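Local coordinates for protein putative peptidase (Chlamydophila abortus, PDB 3CE2) that is a putative zinc metallopeptidase of the M3B family that probably cleaves small peptides as an oligopeptidase, at residues W24-L29 against H94-T99; L70-T75 against S122-A127; I285-K290 against E590-A595. All coordinates share one frame; numbering follows the deposited sequence.

How the contacts relate
Contacts 1 and 2 both use helix 66-96. Contact 1 lies toward its end and contact 2 near its start, and the two centres are about 32 Å apart. Each is partly buried. Contact 1 is polar: an indole N-H from a loop bonds to a glutamine amide. Contact 2 is apolar, with a leucine meeting a tryptophan and a valine. Contact 3 is also apolar but is more buried, and all three of its touching residues are aliphatic. It joins two helices of the peptidase M3 region, 300 residues apart in sequence. Its centre lies about 43 Å from that of contact 1, across the centre of the chain. None of the three is at a zinc site.

Contact 1 (W24-L29 against H94-T99); sequences WDITPL and HDQDIT
Trp-24 presents the N-H edge of its indole to the side-chain amide of Gln-96. NE1 of Trp-24 donates to OE1 of Gln-96 at 2.6 Å, and the N-H...O angle is 160°. The oxygen lies almost in the plane of the indole, so it meets the edge and not a face. On the amide side, the donor sits in the carbonyl plane on a lone pair of OE1. The two flat groups are nevertheless twisted 45° apart. The indole edge meets a carbonyl lone pair, and the two groups do not stack. The ring edge next to NE1 is close as well: CD1 of Trp-24 is 3.4 Å from OE1 of Gln-96.

The chain shape of Gln-96 explains its reach. CG stands beside the backbone N, opposite the carbonyl carbon (chi1 -79°), and from there the chain runs out extended. The contact pins the loop before helix 33-42 to the last part of the long helix 66-96. On its other flank the loop is held by the small mixed sheet: Trp-24 N bonds to Asp-363 of strand 362-363, and the carbonyl of Asp-25 accepts from Tyr-385 of strand 385-387.

Ile-26 comes in beside the bond. Its CD1 is 4.4 Å from OE1 of Gln-96, at the outer limit of contact. The same side chain also packs on Tyr-89, Leu-92 and Thr-93 of helix 66-96.

The helix is anchored next to Gln-96 too. Asp-95 forms a salt bridge with Arg-371 and a hydrogen bond with Tyr-375 of the same sheet, while Gln-96 O accepts from ND2 of Asn-367.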
loop_
_atom_site.group_PDB
_atom_site.type_symbol
_atom_site.label_atom_id
_atom_site.label_comp_id
_atom_site.label_asym_id
_atom_site.label_seq_id
_atom_site.Cartn_x
_atom_site.Cartn_y
_atom_site.Cartn_z
ATOM N N TRP A 24 0.490 17.060 -18.135
ATOM C CA TRP A 24 -0.509 16.132 -18.507
ATOM C C TRP A 24 -1.609 16.905 -19.209
ATOM O O TRP A 24 -1.728 18.128 -19.044
ATOM C CB TRP A 24 -1.042 15.348 -17.304
ATOM C CG TRP A 24 -1.433 16.147 -16.121
ATOM C CD1 TRP A 24 -1.921 17.424 -16.101
ATOM C CD2 TRP A 24 -1.405 15.705 -14.761
ATOM N NE1 TRP A 24 -2.182 17.808 -14.810
ATOM C CE2 TRP A 24 -1.870 16.774 -13.966
ATOM C CE3 TRP A 24 -1.023 14.508 -14.137
ATOM C CZ2 TRP A 24 -1.964 16.685 -12.576
ATOM C CZ3 TRP A 24 -1.121 14.418 -12.755
ATOM C CH2 TRP A 24 -1.589 15.500 -11.992
ATOM N N ASP A 25 -2.381 16.166 -20.013
ATOM C CA ASP A 25 -3.502 16.688 -20.772
ATOM C C ASP A 25 -4.792 16.152 -20.184
ATOM O O ASP A 25 -5.177 14.996 -20.414
ATOM C CB ASP A 25 -3.385 16.295 -22.247
ATOM C CG ASP A 25 -4.640 16.653 -23.059
ATOM O OD1 ASP A 25 -5.502 17.419 -22.582
ATOM O OD2 ASP A 25 -4.764 16.159 -24.192
ATOM N N ILE A 26 -5.463 17.018 -19.438
ATOM C CA ILE A 26 -6.671 16.657 -18.737
ATOM C C ILE A 26 -7.918 17.106 -19.482
ATOM O O ILE A 26 -9.021 16.992 -18.963
ATOM C CB ILE A 26 -6.673 17.303 -17.353
ATOM C CG1 ILE A 26 -6.570 18.832 -17.493
ATOM C CG2 ILE A 26 -5.516 16.745 -16.501
ATOM C CD1 ILE A 26 -6.930 19.582 -16.228
ATOM N N THR A 27 -7.753 17.627 -20.691
ATOM C CA THR A 27 -8.902 18.059 -21.495
ATOM C C THR A 27 -9.867 16.920 -21.863
ATOM O O THR A 27 -11.069 17.147 -21.887
ATOM C CB THR A 27 -8.480 18.838 -22.772
ATOM O OG1 THR A 27 -7.504 18.081 -23.493
ATOM C CG2 THR A 27 -7.869 20.190 -22.416
ATOM N N PRO A 28 -9.358 15.690 -22.141
ATOM C CA PRO A 28 -10.298 14.557 -22.325
ATOM C C PRO A 28 -11.346 14.414 -21.214
ATOM O O PRO A 28 -12.418 13.861 -21.456
ATOM C CB PRO A 28 -9.382 13.335 -22.347
ATOM C CG PRO A 28 -8.081 13.859 -22.900
ATOM C CD PRO A 28 -7.952 15.266 -22.333
ATOM N N LEU A 29 -11.062 14.902 -20.013
ATOM C CA LEU A 29 -12.075 14.904 -18.962
ATOM C C LEU A 29 -13.048 16.052 -19.182
ATOM O O LEU A 29 -14.253 15.848 -19.364
ATOM C CB LEU A 29 -11.432 15.033 -17.592
ATOM C CG LEU A 29 -10.944 13.722 -16.999
ATOM C CD1 LEU A 29 -9.681 13.957 -16.256
ATOM C CD2 LEU A 29 -11.984 13.166 -16.057
ATOM N N HIS A 94 -5.935 21.154 -8.945
ATOM C CA HIS A 94 -5.391 21.601 -7.684
ATOM C C HIS A 94 -3.930 21.228 -7.486
ATOM O O HIS A 94 -3.163 22.001 -6.946
ATOM C CB HIS A 94 -6.247 21.032 -6.552
ATOM C CG HIS A 94 -5.680 21.246 -5.183
ATOM N ND1 HIS A 94 -5.564 22.495 -4.609
ATOM C CD2 HIS A 94 -5.228 20.364 -4.257
ATOM C CE1 HIS A 94 -5.062 22.371 -3.392
ATOM N NE2 HIS A 94 -4.850 21.089 -3.153
ATOM N N ASP A 95 -3.530 20.041 -7.915
ATOM C CA ASP A 95 -2.182 19.587 -7.630
ATOM C C ASP A 95 -1.140 20.249 -8.518
ATOM O O ASP A 95 0.070 20.193 -8.236
ATOM C CB ASP A 95 -2.102 18.070 -7.732
ATOM C CG ASP A 95 -2.699 17.375 -6.524
ATOM O OD1 ASP A 95 -3.010 18.069 -5.531
ATOM O OD2 ASP A 95 -2.861 16.136 -6.568
ATOM N N GLN A 96 -1.601 20.879 -9.594
ATOM C CA GLN A 96 -0.696 21.628 -10.468
ATOM C C GLN A 96 -0.099 22.843 -9.755
ATOM O O GLN A 96 1.039 23.236 -10.038
ATOM C CB GLN A 96 -1.425 22.070 -11.728
ATOM C CG GLN A 96 -1.566 20.959 -12.726
ATOM C CD GLN A 96 -2.674 21.188 -13.731
ATOM O OE1 GLN A 96 -2.924 20.338 -14.572
ATOM N NE2 GLN A 96 -3.352 22.318 -13.636
ATOM N N ASP A 97 -0.886 23.405 -8.829
ATOM C CA ASP A 97 -0.537 24.598 -8.048
ATOM C C ASP A 97 -1.426 24.671 -6.800
ATOM O O ASP A 97 -2.569 25.089 -6.862
ATOM C CB ASP A 97 -0.688 25.858 -8.909
ATOM C CG ASP A 97 -0.436 27.148 -8.129
ATOM O OD1 ASP A 97 -0.047 27.104 -6.927
ATOM O OD2 ASP A 97 -0.647 28.224 -8.739
ATOM N N ILE A 98 -0.901 24.260 -5.659
ATOM C CA ILE A 98 -1.774 23.966 -4.524
ATOM C C ILE A 98 -2.307 25.206 -3.803
ATOM O O ILE A 98 -3.204 25.118 -2.958
ATOM C CB ILE A 98 -1.118 22.977 -3.557
ATOM C CG1 ILE A 98 0.118 23.601 -2.896
ATOM C CG2 ILE A 98 -0.745 21.677 -4.316
ATOM C CD1 ILE A 98 0.835 22.647 -1.889
ATOM N N THR A 99 -1.772 26.366 -4.162
ATOM C CA THR A 99 -2.212 27.608 -3.540
ATOM C C THR A 99 -3.255 28.346 -4.371
ATOM O O THR A 99 -3.944 29.217 -3.864
ATOM C CB THR A 99 -1.063 28.571 -3.321
ATOM O OG1 THR A 99 -0.705 29.140 -4.582
ATOM C CG2 THR A 99 0.129 27.863 -2.680
#

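Contact 2 (L70-T75 against S122-A127); sequences LSLLTT and SWVQPA
In Leu-72, CG stands opposite the backbone N (chi1 172°), which carries the two methyls out toward the other segment. In Trp-123, CG sits between the backbone N and the carbonyl carbon (chi1 60°), and the far end of the six-membered ring swings toward the leucine. The two side chains approach from opposite directions. They meet where CD2 of Leu-72 comes 3.9 Å from CH2 of Trp-123. The methyl reaches the ring obliquely.

The same methyl also touches Val-124. CD2 of Leu-72 is 4.2 Å from CG2 of Val-124. That valine methyl lies over the centre of one face of the Trp-123 ring, 3.5 Å above its plane. Leu-72 therefore meets two neighbouring side chains that already pack on each other. The polar edge of the indole is used outside the contact, where NE1 of Trp-123 donates to Leu-56 O. The Trp-123 side chain also packs on Ala-58, in the loop before helix 66-96.

The contact joins the first part of helix 66-96 to helix 124-129 and the tryptophan beside it. Helix 101-120 carries the chain back between them, so the contact closes the open end of an antiparallel helical hairpin.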
loop_
_atom_site.group_PDB
_atom_site.type_symbol
_atom_site.label_atom_id
_atom_site.label_comp_id
_atom_site.label_asym_id
_atom_site.label_seq_id
_atom_site.Cartn_x
_atom_site.Cartn_y
_atom_site.Cartn_z
ATOM N N LEU A 70 -31.709 -3.648 -8.943
ATOM C CA LEU A 70 -30.907 -3.395 -10.116
ATOM C C LEU A 70 -31.010 -1.922 -10.461
ATOM O O LEU A 70 -30.029 -1.286 -10.825
ATOM C CB LEU A 70 -31.357 -4.248 -11.292
ATOM C CG LEU A 70 -30.850 -3.677 -12.624
ATOM C CD1 LEU A 70 -29.375 -3.997 -12.848
ATOM C CD2 LEU A 70 -31.668 -4.202 -13.751
ATOM N N SER A 71 -32.209 -1.380 -10.341
ATOM C CA SER A 71 -32.422 0.035 -10.595
ATOM C C SER A 71 -31.583 0.932 -9.658
ATOM O O SER A 71 -30.933 1.877 -10.113
ATOM C CB SER A 71 -33.898 0.369 -10.448
ATOM O OG SER A 71 -34.110 1.728 -10.763
ATOM N N LEU A 72 -31.615 0.627 -8.361
ATOM C CA LEU A 72 -30.792 1.293 -7.356
ATOM C C LEU A 72 -29.297 1.326 -7.713
ATOM O O LEU A 72 -28.710 2.406 -7.895
ATOM C CB LEU A 72 -30.977 0.592 -6.024
ATOM C CG LEU A 72 -30.046 1.063 -4.925
ATOM C CD1 LEU A 72 -30.114 2.565 -4.851
ATOM C CD2 LEU A 72 -30.448 0.442 -3.591
ATOM N N LEU A 73 -28.695 0.141 -7.816
ATOM C CA LEU A 73 -27.296 0.003 -8.192
ATOM C C LEU A 73 -26.998 0.803 -9.459
ATOM O O LEU A 73 -26.043 1.561 -9.514
ATOM C CB LEU A 73 -26.959 -1.466 -8.449
ATOM C CG LEU A 73 -27.182 -2.447 -7.309
ATOM C CD1 LEU A 73 -26.709 -3.822 -7.720
ATOM C CD2 LEU A 73 -26.457 -2.001 -6.040
ATOM N N THR A 74 -27.819 0.608 -10.479
ATOM C CA THR A 74 -27.624 1.221 -11.772
ATOM C C THR A 74 -27.476 2.731 -11.628
ATOM O O THR A 74 -26.648 3.376 -12.284
ATOM C CB THR A 74 -28.841 0.872 -12.685
ATOM O OG1 THR A 74 -28.650 -0.447 -13.207
ATOM C CG2 THR A 74 -29.005 1.845 -13.851
ATOM N N THR A 75 -28.286 3.278 -10.743
ATOM C CA THR A 75 -28.437 4.699 -10.634
ATOM C C THR A 75 -27.357 5.254 -9.752
ATOM O O THR A 75 -26.865 6.351 -9.988
ATOM C CB THR A 75 -29.794 5.041 -10.027
ATOM O OG1 THR A 75 -30.806 4.803 -11.013
ATOM C CG2 THR A 75 -29.829 6.484 -9.599
ATOM N N SER A 122 -26.318 6.493 2.632
ATOM C CA SER A 122 -25.810 5.755 3.784
ATOM C C SER A 122 -26.741 4.629 4.229
ATOM O O SER A 122 -26.348 3.779 5.023
ATOM C CB SER A 122 -25.601 6.715 4.954
ATOM O OG SER A 122 -26.811 7.408 5.229
ATOM N N TRP A 123 -27.973 4.627 3.731
ATOM C CA TRP A 123 -28.984 3.673 4.200
ATOM C C TRP A 123 -28.852 2.332 3.503
ATOM O O TRP A 123 -29.250 1.294 4.040
ATOM C CB TRP A 123 -30.378 4.224 3.943
ATOM C CG TRP A 123 -30.646 4.498 2.479
ATOM C CD1 TRP A 123 -30.400 5.657 1.803
ATOM C CD2 TRP A 123 -31.227 3.594 1.524
ATOM N NE1 TRP A 123 -30.802 5.540 0.489
ATOM C CE2 TRP A 123 -31.305 4.282 0.290
ATOM C CE3 TRP A 123 -31.669 2.266 1.588
ATOM C CZ2 TRP A 123 -31.820 3.689 -0.873
ATOM C CZ3 TRP A 123 -32.181 1.680 0.431
ATOM C CH2 TRP A 123 -32.250 2.390 -0.782
ATOM N N VAL A 124 -28.282 2.386 2.303
ATOM C CA VAL A 124 -28.102 1.245 1.420
ATOM C C VAL A 124 -27.378 0.043 2.039
ATOM O O VAL A 124 -27.969 -1.017 2.247
ATOM C CB VAL A 124 -27.395 1.706 0.144
ATOM C CG1 VAL A 124 -26.912 0.530 -0.668
ATOM C CG2 VAL A 124 -28.330 2.592 -0.656
ATOM N N GLN A 125 -26.104 0.191 2.352
ATOM C CA GLN A 125 -25.402 -0.942 2.933
ATOM C C GLN A 125 -26.158 -1.688 4.062
ATOM O O GLN A 125 -26.249 -2.913 4.037
ATOM C CB GLN A 125 -23.999 -0.565 3.384
ATOM C CG GLN A 125 -23.512 -1.492 4.486
ATOM C CD GLN A 125 -22.134 -2.009 4.219
ATOM O OE1 GLN A 125 -21.580 -1.798 3.143
ATOM N NE2 GLN A 125 -21.572 -2.706 5.185
ATOM N N PRO A 126 -26.688 -0.966 5.062
ATOM C CA PRO A 126 -27.301 -1.751 6.139
ATOM C C PRO A 126 -28.677 -2.328 5.785
ATOM O O PRO A 126 -29.080 -3.341 6.373
ATOM C CB PRO A 126 -27.400 -0.753 7.311
ATOM C CG PRO A 126 -27.432 0.580 6.679
ATOM C CD PRO A 126 -26.762 0.485 5.313
ATOM N N ALA A 127 -29.392 -1.705 4.846
ATOM C CA ALA A 127 -30.670 -2.276 4.387
ATOM C C ALA A 127 -30.432 -3.614 3.689
ATOM O O ALA A 127 -31.227 -4.544 3.844
ATOM C CB ALA A 127 -31.403 -1.322 3.454
#

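Contact 3 (I285-K290 against E590-A595); sequences IDIVKK and EPIQKA
Ile-592 and Ile-287 lie alongside each other, with their side chains running in opposite directions. Val-288 stands at about a right angle to Ile-592. The central group is CD1 of Ile-592. It lies 3.4 Å from CG2 of Ile-287 and 3.9 Å from CG2 of Val-288. One terminal methyl thus meets two consecutive residues of the facing helix.

The side chain of Ile-592 is extended: CG1 stands opposite the backbone N (chi1 -162°), and CD1 continues outward (chi2 174°). Its other branch adds to the contact. CG2 of Ile-592 is 3.9 Å from CG2 of Ile-287, so that one methyl of Ile-287 touches both branches. Ile-287 and Ile-592 leave their backbones facing the opposite segment, and no hydrogen bond crosses between the two.

Other helices complete the surroundings. Val-288 packs on Phe-470 and Val-473 of helix 451-487 and on Phe-508 of helix 494-509, while Ile-592 touches Ile-543 of helix 536-553.

This is plain aliphatic packing between helices. It fastens the last helix of the chain, 590-607, to helix 278-289 within the largely helical body of a family M3 peptidase.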
loop_
_atom_site.group_PDB
_atom_site.type_symbol
_atom_site.label_atom_id
_atom_site.label_comp_id
_atom_site.label_asym_id
_atom_site.label_seq_id
_atom_site.Cartn_x
_atom_site.Cartn_y
_atom_site.Cartn_z
ATOM N N ILE A 285 3.616 -16.667 7.985
ATOM C CA ILE A 285 4.512 -16.512 9.132
ATOM C C ILE A 285 5.433 -17.731 9.327
ATOM O O ILE A 285 6.648 -17.581 9.542
ATOM C CB ILE A 285 3.724 -16.262 10.432
ATOM C CG1 ILE A 285 3.046 -14.891 10.391
ATOM C CG2 ILE A 285 4.655 -16.349 11.628
ATOM C CD1 ILE A 285 1.918 -14.748 11.391
ATOM N N ASP A 286 4.855 -18.934 9.244
ATOM C CA ASP A 286 5.623 -20.146 9.481
ATOM C C ASP A 286 6.688 -20.302 8.404
ATOM O O ASP A 286 7.878 -20.480 8.709
ATOM C CB ASP A 286 4.717 -21.377 9.597
ATOM C CG ASP A 286 3.630 -21.220 10.709
ATOM O OD1 ASP A 286 3.811 -20.391 11.633
ATOM O OD2 ASP A 286 2.578 -21.916 10.670
ATOM N N ILE A 287 6.294 -20.194 7.142
ATOM C CA ILE A 287 7.269 -20.407 6.072
ATOM C C ILE A 287 8.386 -19.374 6.136
ATOM O O ILE A 287 9.555 -19.701 5.954
ATOM C CB ILE A 287 6.628 -20.452 4.662
ATOM C CG1 ILE A 287 6.383 -21.897 4.232
ATOM C CG2 ILE A 287 7.584 -19.930 3.657
ATOM C CD1 ILE A 287 5.222 -22.604 4.964
ATOM N N VAL A 288 8.024 -18.128 6.418
ATOM C CA VAL A 288 9.011 -17.076 6.470
ATOM C C VAL A 288 10.010 -17.317 7.600
ATOM O O VAL A 288 11.214 -17.231 7.381
ATOM C CB VAL A 288 8.365 -15.688 6.570
ATOM C CG1 VAL A 288 9.412 -14.664 6.919
ATOM C CG2 VAL A 288 7.746 -15.319 5.237
ATOM N N LYS A 289 9.523 -17.644 8.795
ATOM C CA LYS A 289 10.427 -18.001 9.893
ATOM C C LYS A 289 11.366 -19.144 9.522
ATOM O O LYS A 289 12.550 -19.089 9.828
ATOM C CB LYS A 289 9.649 -18.398 11.140
ATOM C CG LYS A 289 8.992 -17.241 11.843
ATOM C CD LYS A 289 8.250 -17.708 13.093
ATOM C CE LYS A 289 7.504 -16.546 13.733
ATOM N NZ LYS A 289 6.913 -16.940 15.043
ATOM N N LYS A 290 10.848 -20.186 8.871
ATOM C CA LYS A 290 11.716 -21.277 8.452
ATOM C C LYS A 290 12.724 -20.855 7.393
ATOM O O LYS A 290 13.617 -21.635 7.083
ATOM C CB LYS A 290 10.932 -22.474 7.940
ATOM C CG LYS A 290 10.164 -23.262 8.993
ATOM C CD LYS A 290 9.462 -24.401 8.296
ATOM C CE LYS A 290 8.056 -24.593 8.825
ATOM N NZ LYS A 290 7.085 -24.870 7.719
ATOM N N GLU A 590 3.684 -22.559 -3.387
ATOM C CA GLU A 590 4.403 -22.277 -4.630
ATOM C C GLU A 590 4.809 -20.802 -4.805
ATOM O O GLU A 590 5.976 -20.499 -5.072
ATOM C CB GLU A 590 3.611 -22.774 -5.842
ATOM C CG GLU A 590 3.422 -24.305 -5.882
ATOM C CD GLU A 590 1.987 -24.736 -6.239
ATOM O OE1 GLU A 590 1.443 -24.287 -7.271
ATOM O OE2 GLU A 590 1.392 -25.536 -5.483
ATOM N N PRO A 591 3.854 -19.873 -4.662
ATOM C CA PRO A 591 4.255 -18.506 -4.919
ATOM C C PRO A 591 5.404 -18.078 -4.000
ATOM O O PRO A 591 6.367 -17.461 -4.462
ATOM C CB PRO A 591 2.982 -17.710 -4.619
ATOM C CG PRO A 591 1.889 -18.691 -4.842
ATOM C CD PRO A 591 2.435 -19.962 -4.290
ATOM N N ILE A 592 5.332 -18.409 -2.717
ATOM C CA ILE A 592 6.419 -17.985 -1.845
ATOM C C ILE A 592 7.756 -18.661 -2.163
ATOM O O ILE A 592 8.817 -18.080 -1.950
ATOM C CB ILE A 592 6.083 -18.095 -0.367
ATOM C CG1 ILE A 592 7.069 -17.228 0.415
ATOM C CG2 ILE A 592 6.099 -19.541 0.061
ATOM C CD1 ILE A 592 6.785 -17.107 1.893
ATOM N N GLN A 593 7.711 -19.865 -2.714
ATOM C CA GLN A 593 8.944 -20.537 -3.091
ATOM C C GLN A 593 9.559 -19.886 -4.309
ATOM O O GLN A 593 10.790 -19.772 -4.413
ATOM C CB GLN A 593 8.702 -22.020 -3.323
ATOM C CG GLN A 593 8.397 -22.737 -2.034
ATOM C CD GLN A 593 8.473 -24.240 -2.180
ATOM O OE1 GLN A 593 7.906 -24.815 -3.113
ATOM N NE2 GLN A 593 9.183 -24.889 -1.248
ATOM N N LYS A 594 8.701 -19.431 -5.220
ATOM C CA LYS A 594 9.177 -18.702 -6.396
ATOM C C LYS A 594 9.809 -17.367 -5.974
ATOM O O LYS A 594 10.811 -16.917 -6.545
ATOM C CB LYS A 594 8.030 -18.475 -7.386
ATOM C CG LYS A 594 7.783 -19.615 -8.363
ATOM C CD LYS A 594 9.043 -19.857 -9.179
ATOM C CE LYS A 594 8.803 -20.692 -10.418
ATOM N NZ LYS A 594 10.118 -20.964 -11.077
ATOM N N ALA A 595 9.229 -16.735 -4.963
ATOM C CA ALA A 595 9.788 -15.504 -4.440
ATOM C C ALA A 595 11.169 -15.779 -3.877
ATOM O O ALA A 595 12.143 -15.120 -4.235
ATOM C CB ALA A 595 8.878 -14.933 -3.361
#